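Putative glycosyltransferase (Mannosyltransferase) involved in glycosylating the PBCV-1 major capsid protein (Paramecium bursaria Chlorella virus 1, PDB 2P6W) is probably a manganese-binding glycosyltransferase of the virus, whose N-terminal GT-A domain, the part crystallised, binds UDP-glucose and is thought to act in glycosylating the major capsid protein. Local coordinates at residues V194-T199 with D205-M210; T19-K24 with L79-Y84. All coordinates share one frame; numbering follows the deposited sequence.

Interaction 1: residues V194-T199 with D205-M210; sequences VHMCGT and DEHMEM. With MN (manganese (II) ion), chain B.
M196 meets helix 201-210 with the outer half of its side chain, which touches both the H207 ring and the sulfur end of M208, neighbours on the same helix. Its CG sits over one face of the H207 imidazole, while SD lies 4.3 Å from the centroid of that ring and 48° off the ring normal. This is an oblique sulfur-aromatic contact, neither stacked on the face nor set in the plane. M196 SD also touches H207 CB at 3.9 Å, so the sulfur meets the stem of H207 as well as its ring. Toward the neighbouring helical residue the partners are two thioethers: M196 SD and M208 SD are 3.8 Å apart, and M196 CE is 3.9 Å from M208 CG. The M196 chain runs straight out through chi2 and then bends at chi3 (-65°), which swings CE over to M208; M208 is bent at both chi2 and chi3 and presents its CG and SD together. No hydrogen bond crosses the contact, and the 151 Å² buried is side-chain packing.

The backbone reverses sharply around this methionine. M196 is the centre of an inverse gamma turn, closed by a weak bond from C197 N to H195 O (2.9 Å), and it opens a type II turn to T199, with G198 at positive phi. H195 and M196 face different ways: H195 NE2 binds manganese at 2.3 Å, with C197 CB 3.5 Å above the centre of its ring, whereas M196 packs on the helix. C197 and G198 belong to the UDP site. R204, next to D205 in the same helix, hydrogen-bonds M196 O through NH2. Strand 193-195 pairs with strand 83-85, and M208 touches Y84 of that strand and K24 and L28 of helix 20-36.

Interaction 2: residues T19-K24 with L79-Y84; sequences TIYARK and LDSDVY. With MN (manganese (II) ion), chain B.
Y21, near the start of helix 20-36, leans its ring edge on the loop that carries the DxD motif of this GT-A domain, D80-S81-D82. Its CE1 lies 3.6 Å from S81 O, which approaches at the ring edge near the ring plane, and 4.0 Å from D82 CA, which stands oblique to the ring. With chi1 at 78°, CG stands between the backbone N and the carbonyl carbon, a crowded position that places the phenol alongside the loop. Beside it A22 CB meets S81 CB at 4.2 Å, a small apolar contact where the helix and loop backbones come nearest. T25 OG1, further along the helix, lies within hydrogen-bonding reach of S81 O as well as of A22 O, so the S81 carbonyl has an aromatic edge and a possible hydroxyl partner from helix 20-36.

The loop is a type I turn from D80 to V83, closed by V83 N to D80 O, and it delivers two carboxylates to one metal. D80 OD2 and D82 OD2 each bind manganese at 2.1 Å; D80 keeps its other oxygen for R59 and W78. D82 reaches the ion with chi1 at 41°, its carboxylate plane turned roughly at right angles to the CA-CB-CG plane (chi2 -96°). OD2 goes to the metal and OD1 to a water, with a long, weak ion pair from OD1 to R204. S81, a residue of the UDP-glucose site, has H14 ND1 as protein partner for its hydroxyl. That one water joins the three side chains across the contact. It lies in the plane of the Y21 ring, 2.6 Å from Y21 OH, is 2.8 Å from S81 OG, and donates to D82 OD1 at 2.6 Å.

Overall arrangement
Interactions 1 and 2 have centres about 8 Å apart and share the manganese ion: interaction 2 supplies the two aspartates and interaction 1 the histidine, with H195 NE2 only 2.9 Å from D82 OD2. The segments are also tied through the backbone, since M196 N lies 2.8 Å from D82 O in a probable hydrogen bond that continues the pairing of strands 193-195 and 83-85. At the start of helix 20-36, Y21 N lies 2.9 Å from D205 OD1 of helix 201-210, again a probable hydrogen bond. Residues of the UDP site occur in both contacts, and a citrate, probably from the crystallisation liquor, reaches G198 N by a hydrogen bond and lies close to D82.

Interaction 1: residues V194-T199 with D205-M210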
ATOM      1  N   VAL A 194       5.189   2.981  -8.429  1.00 22.13           N
ATOM      2  CA  VAL A 194       4.950   4.361  -8.800  1.00 22.32           C
ATOM      3  C   VAL A 194       3.558   4.748  -8.286  1.00 22.49           C
ATOM      4  O   VAL A 194       2.581   4.043  -8.524  1.00 22.51           O
ATOM      5  CB  VAL A 194       5.030   4.549 -10.328  1.00 22.88           C
ATOM      6  CG1 VAL A 194       4.724   5.997 -10.703  1.00 23.57           C
ATOM      7  CG2 VAL A 194       6.411   4.137 -10.852  1.00 23.90           C
ATOM      8  N   HIS A 195       3.452   5.870  -7.584  1.00 21.71           N
ATOM      9  CA  HIS A 195       2.225   6.167  -6.864  1.00 21.47           C
ATOM     10  C   HIS A 195       1.559   7.436  -7.426  1.00 20.85           C
ATOM     11  O   HIS A 195       2.105   8.520  -7.325  1.00 20.66           O
ATOM     12  CB  HIS A 195       2.543   6.295  -5.370  1.00 21.33           C
ATOM     13  CG  HIS A 195       1.356   6.571  -4.500  1.00 21.72           C
ATOM     14  ND1 HIS A 195       1.470   6.783  -3.138  1.00 20.37           N
ATOM     15  CD2 HIS A 195       0.030   6.660  -4.786  1.00 21.94           C
ATOM     16  CE1 HIS A 195       0.265   6.989  -2.626  1.00 21.70           C
ATOM     17  NE2 HIS A 195      -0.624   6.928  -3.605  1.00 22.57           N
ATOM     18  N   MET A 196       0.416   7.268  -8.082  1.00 20.61           N
ATOM     19  CA  MET A 196      -0.319   8.412  -8.642  1.00 21.07           C
ATOM     20  C   MET A 196      -1.145   9.117  -7.564  1.00 22.02           C
ATOM     21  O   MET A 196      -2.372   9.193  -7.644  1.00 23.11           O
ATOM     22  CB  MET A 196      -1.210   7.948  -9.804  1.00 21.10           C
ATOM     23  CG  MET A 196      -0.465   7.263 -10.954  1.00 21.99           C
ATOM     24  SD  MET A 196      -1.633   6.692 -12.226  1.00 21.82           S
ATOM     25  CE  MET A 196      -2.545   5.447 -11.304  1.00 22.66           C
ATOM     26  N   CYS A 197      -0.454   9.669  -6.577  1.00 22.21           N
ATOM     27  CA  CYS A 197      -1.093  10.192  -5.380  1.00 22.50           C
ATOM     28  C   CYS A 197      -1.736  11.556  -5.617  1.00 23.13           C
ATOM     29  O   CYS A 197      -1.134  12.422  -6.254  1.00 24.44           O
ATOM     30  CB  CYS A 197      -0.037  10.290  -4.288  1.00 21.47           C
ATOM     31  SG  CYS A 197      -0.656  10.677  -2.659  1.00 24.20           S
ATOM     32  N   GLY A 198      -2.972  11.722  -5.141  1.00 23.89           N
ATOM     33  CA  GLY A 198      -3.623  13.038  -5.094  1.00 24.39           C
ATOM     34  C   GLY A 198      -4.249  13.519  -6.385  1.00 25.14           C
ATOM     35  O   GLY A 198      -4.783  14.639  -6.443  1.00 26.76           O
ATOM     36  N   THR A 199      -4.229  12.676  -7.408  1.00 24.13           N
ATOM     37  CA  THR A 199      -4.743  13.073  -8.722  1.00 23.80           C
ATOM     38  C   THR A 199      -6.137  12.495  -8.957  1.00 23.66           C
ATOM     39  O   THR A 199      -6.581  11.608  -8.226  1.00 23.92           O
ATOM     40  CB  THR A 199      -3.781  12.625  -9.835  1.00 24.20           C
ATOM     41  OG1 THR A 199      -3.552  11.221  -9.712  1.00 22.70           O
ATOM     42  CG2 THR A 199      -2.432  13.344  -9.683  1.00 25.88           C
ATOM     43  N   ASP A 205      -6.353   7.797 -15.476  1.00 22.47           N
ATOM     44  CA  ASP A 205      -6.619   7.066 -16.714  1.00 23.15           C
ATOM     45  C   ASP A 205      -5.609   7.512 -17.765  1.00 23.52           C
ATOM     46  O   ASP A 205      -5.014   6.691 -18.452  1.00 24.00           O
ATOM     47  CB  ASP A 205      -8.019   7.363 -17.252  1.00 23.32           C
ATOM     48  CG  ASP A 205      -9.137   6.707 -16.452  1.00 24.25           C
ATOM     49  OD1 ASP A 205      -8.874   5.949 -15.495  1.00 23.55           O
ATOM     50  OD2 ASP A 205     -10.322   6.966 -16.809  1.00 27.24           O
ATOM     51  N   GLU A 206      -5.431   8.829 -17.881  1.00 24.00           N
ATOM     52  CA  GLU A 206      -4.539   9.385 -18.892  1.00 25.10           C
ATOM     53  C   GLU A 206      -3.082   8.979 -18.631  1.00 25.01           C
ATOM     54  O   GLU A 206      -2.353   8.638 -19.568  1.00 25.56           O
ATOM     55  CB  GLU A 206      -4.702  10.911 -18.959  1.00 25.68           C
ATOM     56  CG  GLU A 206      -3.977  11.559 -20.141  1.00 29.54           C
ATOM     57  CD  GLU A 206      -4.621  12.859 -20.601  1.00 35.07           C
ATOM     58  OE1 GLU A 206      -5.068  13.656 -19.742  1.00 36.90           O
ATOM     59  OE2 GLU A 206      -4.662  13.088 -21.834  1.00 37.43           O
ATOM     60  N   HIS A 207      -2.667   8.984 -17.364  1.00 24.85           N
ATOM     61  CA  HIS A 207      -1.316   8.536 -17.006  1.00 24.97           C
ATOM     62  C   HIS A 207      -1.138   7.078 -17.395  1.00 25.41           C
ATOM     63  O   HIS A 207      -0.148   6.716 -18.034  1.00 26.22           O
ATOM     64  CB  HIS A 207      -1.050   8.693 -15.508  1.00 25.32           C
ATOM     65  CG  HIS A 207       0.378   8.477 -15.121  1.00 26.49           C
ATOM     66  ND1 HIS A 207       0.873   7.245 -14.755  1.00 27.50           N
ATOM     67  CD2 HIS A 207       1.416   9.344 -15.026  1.00 25.80           C
ATOM     68  CE1 HIS A 207       2.157   7.361 -14.449  1.00 22.94           C
ATOM     69  NE2 HIS A 207       2.511   8.622 -14.624  1.00 27.79           N
ATOM     70  N   MET A 208      -2.101   6.240 -17.010  1.00 25.16           N
ATOM     71  CA  MET A 208      -1.959   4.815 -17.255  1.00 25.57           C
ATOM     72  C   MET A 208      -1.894   4.455 -18.741  1.00 26.82           C
ATOM     73  O   MET A 208      -1.215   3.501 -19.116  1.00 26.50           O
ATOM     74  CB  MET A 208      -3.021   4.014 -16.504  1.00 25.12           C
ATOM     75  CG  MET A 208      -2.849   4.070 -14.975  1.00 25.15           C
ATOM     76  SD  MET A 208      -1.180   3.643 -14.414  1.00 22.77           S
ATOM     77  CE  MET A 208      -1.022   1.941 -14.997  1.00 23.15           C
ATOM     78  N   GLU A 209      -2.567   5.243 -19.579  1.00 28.27           N
ATOM     79  CA  GLU A 209      -2.504   5.053 -21.029  1.00 30.51           C
ATOM     80  C   GLU A 209      -1.089   5.211 -21.576  1.00 32.33           C
ATOM     81  O   GLU A 209      -0.722   4.575 -22.576  1.00 33.49           O
ATOM     82  CB  GLU A 209      -3.448   6.028 -21.739  1.00 30.18           C
ATOM     83  CG  GLU A 209      -4.907   5.623 -21.679  1.00 29.96           C
ATOM     84  CD  GLU A 209      -5.836   6.691 -22.246  1.00 30.54           C
ATOM     85  OE1 GLU A 209      -5.408   7.408 -23.182  1.00 32.14           O
ATOM     86  OE2 GLU A 209      -6.984   6.816 -21.747  1.00 27.83           O
ATOM     87  N   MET A 210      -0.297   6.058 -20.923  1.00 34.34           N
ATOM     88  CA  MET A 210       1.074   6.303 -21.350  1.00 37.30           C
ATOM     89  C   MET A 210       2.033   5.252 -20.805  1.00 37.37           C
ATOM     90  O   MET A 210       3.155   5.106 -21.314  1.00 37.48           O
ATOM     91  CB  MET A 210       1.518   7.719 -20.973  1.00 37.10           C
ATOM     92  CG  MET A 210       0.863   8.790 -21.843  1.00 39.19           C
ATOM     93  SD  MET A 210       1.318  10.459 -21.354  1.00 42.51           S
ATOM     94  CE  MET A 210       0.216  10.719 -19.964  1.00 41.81           C
TER
HETATM   95 MN    MN B 214      -2.890   6.673  -3.180  1.00 22.11          MN

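Interaction 2: residues T19-K24 with L79-Y84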
ATOM      1  N   THR A  19     -13.729   1.700 -13.416  1.00 22.56           N
ATOM      2  CA  THR A  19     -12.650   2.652 -13.267  1.00 22.80           C
ATOM      3  C   THR A  19     -11.438   2.082 -13.973  1.00 22.40           C
ATOM      4  O   THR A  19     -10.828   1.127 -13.499  1.00 22.58           O
ATOM      5  CB  THR A  19     -12.380   2.953 -11.790  1.00 22.48           C
ATOM      6  OG1 THR A  19     -13.576   3.514 -11.221  1.00 25.13           O
ATOM      7  CG2 THR A  19     -11.263   3.952 -11.669  1.00 22.32           C
ATOM      8  N   ILE A  20     -11.130   2.656 -15.138  1.00 21.91           N
ATOM      9  CA  ILE A  20     -10.116   2.098 -16.028  1.00 21.88           C
ATOM     10  C   ILE A  20      -8.712   2.078 -15.430  1.00 21.85           C
ATOM     11  O   ILE A  20      -8.042   1.047 -15.484  1.00 22.16           O
ATOM     12  CB  ILE A  20     -10.154   2.771 -17.419  1.00 22.27           C
ATOM     13  CG1 ILE A  20     -11.488   2.466 -18.097  1.00 21.91           C
ATOM     14  CG2 ILE A  20      -8.988   2.310 -18.309  1.00 21.77           C
ATOM     15  CD1 ILE A  20     -11.859   0.960 -18.155  1.00 27.65           C
ATOM     16  N   TYR A  21      -8.273   3.180 -14.821  1.00 21.43           N
ATOM     17  CA  TYR A  21      -6.897   3.176 -14.300  1.00 21.32           C
ATOM     18  C   TYR A  21      -6.675   2.053 -13.296  1.00 21.72           C
ATOM     19  O   TYR A  21      -5.597   1.458 -13.261  1.00 22.05           O
ATOM     20  CB  TYR A  21      -6.494   4.513 -13.693  1.00 22.06           C
ATOM     21  CG  TYR A  21      -7.025   4.790 -12.313  1.00 20.49           C
ATOM     22  CD1 TYR A  21      -6.400   4.254 -11.163  1.00 20.72           C
ATOM     23  CD2 TYR A  21      -8.127   5.622 -12.136  1.00 22.17           C
ATOM     24  CE1 TYR A  21      -6.891   4.506  -9.881  1.00 18.85           C
ATOM     25  CE2 TYR A  21      -8.614   5.900 -10.864  1.00 21.29           C
ATOM     26  CZ  TYR A  21      -7.991   5.348  -9.739  1.00 21.10           C
ATOM     27  OH  TYR A  21      -8.490   5.651  -8.485  1.00 22.30           O
ATOM     28  N   ALA A  22      -7.702   1.746 -12.505  1.00 22.42           N
ATOM     29  CA  ALA A  22      -7.563   0.721 -11.472  1.00 22.38           C
ATOM     30  C   ALA A  22      -7.575  -0.678 -12.076  1.00 22.79           C
ATOM     31  O   ALA A  22      -6.947  -1.584 -11.540  1.00 22.07           O
ATOM     32  CB  ALA A  22      -8.654   0.876 -10.425  1.00 22.63           C
ATOM     33  N   ARG A  23      -8.277  -0.857 -13.197  1.00 22.90           N
ATOM     34  CA  ARG A  23      -8.167  -2.123 -13.934  1.00 23.74           C
ATOM     35  C   ARG A  23      -6.716  -2.306 -14.356  1.00 23.24           C
ATOM     36  O   ARG A  23      -6.160  -3.398 -14.231  1.00 22.74           O
ATOM     37  CB  ARG A  23      -9.098  -2.148 -15.160  1.00 23.40           C
ATOM     38  CG  ARG A  23      -9.218  -3.535 -15.797  1.00 28.29           C
ATOM     39  CD  ARG A  23     -10.287  -3.606 -16.900  1.00 28.61           C
ATOM     40  NE  ARG A  23     -10.207  -2.536 -17.898  1.00 38.05           N
ATOM     41  CZ  ARG A  23      -9.286  -2.453 -18.858  1.00 40.89           C
ATOM     42  NH1 ARG A  23      -8.326  -3.370 -18.962  1.00 42.10           N
ATOM     43  NH2 ARG A  23      -9.317  -1.440 -19.715  1.00 42.47           N
ATOM     44  N   LYS A  24      -6.109  -1.232 -14.851  1.00 22.27           N
ATOM     45  CA  LYS A  24      -4.755  -1.311 -15.396  1.00 22.63           C
ATOM     46  C   LYS A  24      -3.709  -1.537 -14.313  1.00 22.31           C
ATOM     47  O   LYS A  24      -2.811  -2.370 -14.478  1.00 22.66           O
ATOM     48  CB  LYS A  24      -4.440  -0.073 -16.233  1.00 23.04           C
ATOM     49  CG  LYS A  24      -5.255  -0.023 -17.518  1.00 25.26           C
ATOM     50  CD  LYS A  24      -4.885   1.188 -18.320  1.00 29.95           C
ATOM     51  CE  LYS A  24      -5.440   1.128 -19.724  1.00 31.02           C
ATOM     52  NZ  LYS A  24      -4.783   2.205 -20.487  1.00 32.70           N
ATOM     53  N   LEU A  79      -0.942  -2.121  -1.553  1.00 19.98           N
ATOM     54  CA  LEU A  79      -0.756  -1.065  -2.557  1.00 19.78           C
ATOM     55  C   LEU A  79      -2.093  -0.417  -2.870  1.00 20.08           C
ATOM     56  O   LEU A  79      -3.071  -1.125  -3.192  1.00 20.41           O
ATOM     57  CB  LEU A  79      -0.223  -1.657  -3.870  1.00 19.46           C
ATOM     58  CG  LEU A  79       1.093  -2.420  -3.808  1.00 19.86           C
ATOM     59  CD1 LEU A  79       1.446  -2.921  -5.206  1.00 21.87           C
ATOM     60  CD2 LEU A  79       2.238  -1.617  -3.199  1.00 21.76           C
ATOM     61  N   ASP A  80      -2.154   0.916  -2.797  1.00 20.09           N
ATOM     62  CA  ASP A  80      -3.354   1.647  -3.255  1.00 20.26           C
ATOM     63  C   ASP A  80      -3.641   1.249  -4.696  1.00 20.32           C
ATOM     64  O   ASP A  80      -2.720   0.905  -5.445  1.00 19.55           O
ATOM     65  CB  ASP A  80      -3.121   3.162  -3.258  1.00 20.56           C
ATOM     66  CG  ASP A  80      -3.198   3.788  -1.878  1.00 21.98           C
ATOM     67  OD1 ASP A  80      -3.422   3.063  -0.885  1.00 21.58           O
ATOM     68  OD2 ASP A  80      -3.026   5.027  -1.801  1.00 20.79           O
ATOM     69  N   SER A  81      -4.898   1.326  -5.111  1.00 19.64           N
ATOM     70  CA  SER A  81      -5.220   1.056  -6.514  1.00 20.26           C
ATOM     71  C   SER A  81      -4.671   2.123  -7.468  1.00 20.53           C
ATOM     72  O   SER A  81      -4.715   1.945  -8.697  1.00 20.33           O
ATOM     73  CB  SER A  81      -6.736   0.899  -6.709  1.00 20.64           C
ATOM     74  OG  SER A  81      -7.418   2.044  -6.212  1.00 21.51           O
ATOM     75  N   ASP A  82      -4.123   3.203  -6.914  1.00 20.41           N
ATOM     76  CA  ASP A  82      -3.476   4.229  -7.727  1.00 20.18           C
ATOM     77  C   ASP A  82      -1.932   4.052  -7.724  1.00 20.58           C
ATOM     78  O   ASP A  82      -1.184   4.951  -8.105  1.00 20.68           O
ATOM     79  CB  ASP A  82      -3.911   5.611  -7.274  1.00 20.90           C
ATOM     80  CG  ASP A  82      -3.980   5.739  -5.761  1.00 23.57           C
ATOM     81  OD1 ASP A  82      -5.088   5.574  -5.189  1.00 25.23           O
ATOM     82  OD2 ASP A  82      -2.938   5.998  -5.137  1.00 26.01           O
ATOM     83  N   VAL A  83      -1.478   2.865  -7.327  1.00 20.34           N
ATOM     84  CA  VAL A  83      -0.052   2.525  -7.392  1.00 21.02           C
ATOM     85  C   VAL A  83       0.142   1.462  -8.480  1.00 21.87           C
ATOM     86  O   VAL A  83      -0.677   0.556  -8.612  1.00 21.69           O
ATOM     87  CB  VAL A  83       0.463   1.982  -6.024  1.00 20.60           C
ATOM     88  CG1 VAL A  83       1.864   1.431  -6.172  1.00 21.02           C
ATOM     89  CG2 VAL A  83       0.446   3.084  -4.957  1.00 20.43           C
ATOM     90  N   TYR A  84       1.206   1.563  -9.273  1.00 22.29           N
ATOM     91  CA  TYR A  84       1.460   0.484 -10.230  1.00 22.78           C
ATOM     92  C   TYR A  84       2.919   0.060 -10.220  1.00 23.07           C
ATOM     93  O   TYR A  84       3.757   0.691  -9.591  1.00 23.03           O
ATOM     94  CB  TYR A  84       1.024   0.876 -11.637  1.00 23.73           C
ATOM     95  CG  TYR A  84       1.795   2.034 -12.227  1.00 23.93           C
ATOM     96  CD1 TYR A  84       2.907   1.821 -13.041  1.00 24.43           C
ATOM     97  CD2 TYR A  84       1.383   3.347 -12.002  1.00 22.46           C
ATOM     98  CE1 TYR A  84       3.605   2.886 -13.585  1.00 23.67           C
ATOM     99  CE2 TYR A  84       2.071   4.431 -12.549  1.00 23.79           C
ATOM    100  CZ  TYR A  84       3.191   4.192 -13.343  1.00 24.74           C
ATOM    101  OH  TYR A  84       3.870   5.254 -13.894  1.00 27.15           O
TER
HETATM  102 MN    MN B 214      -2.890   6.673  -3.180  1.00 22.11          MN
HETATM  103  O   HOH W   1      -7.280   4.803  -6.387  1.00 22.20           O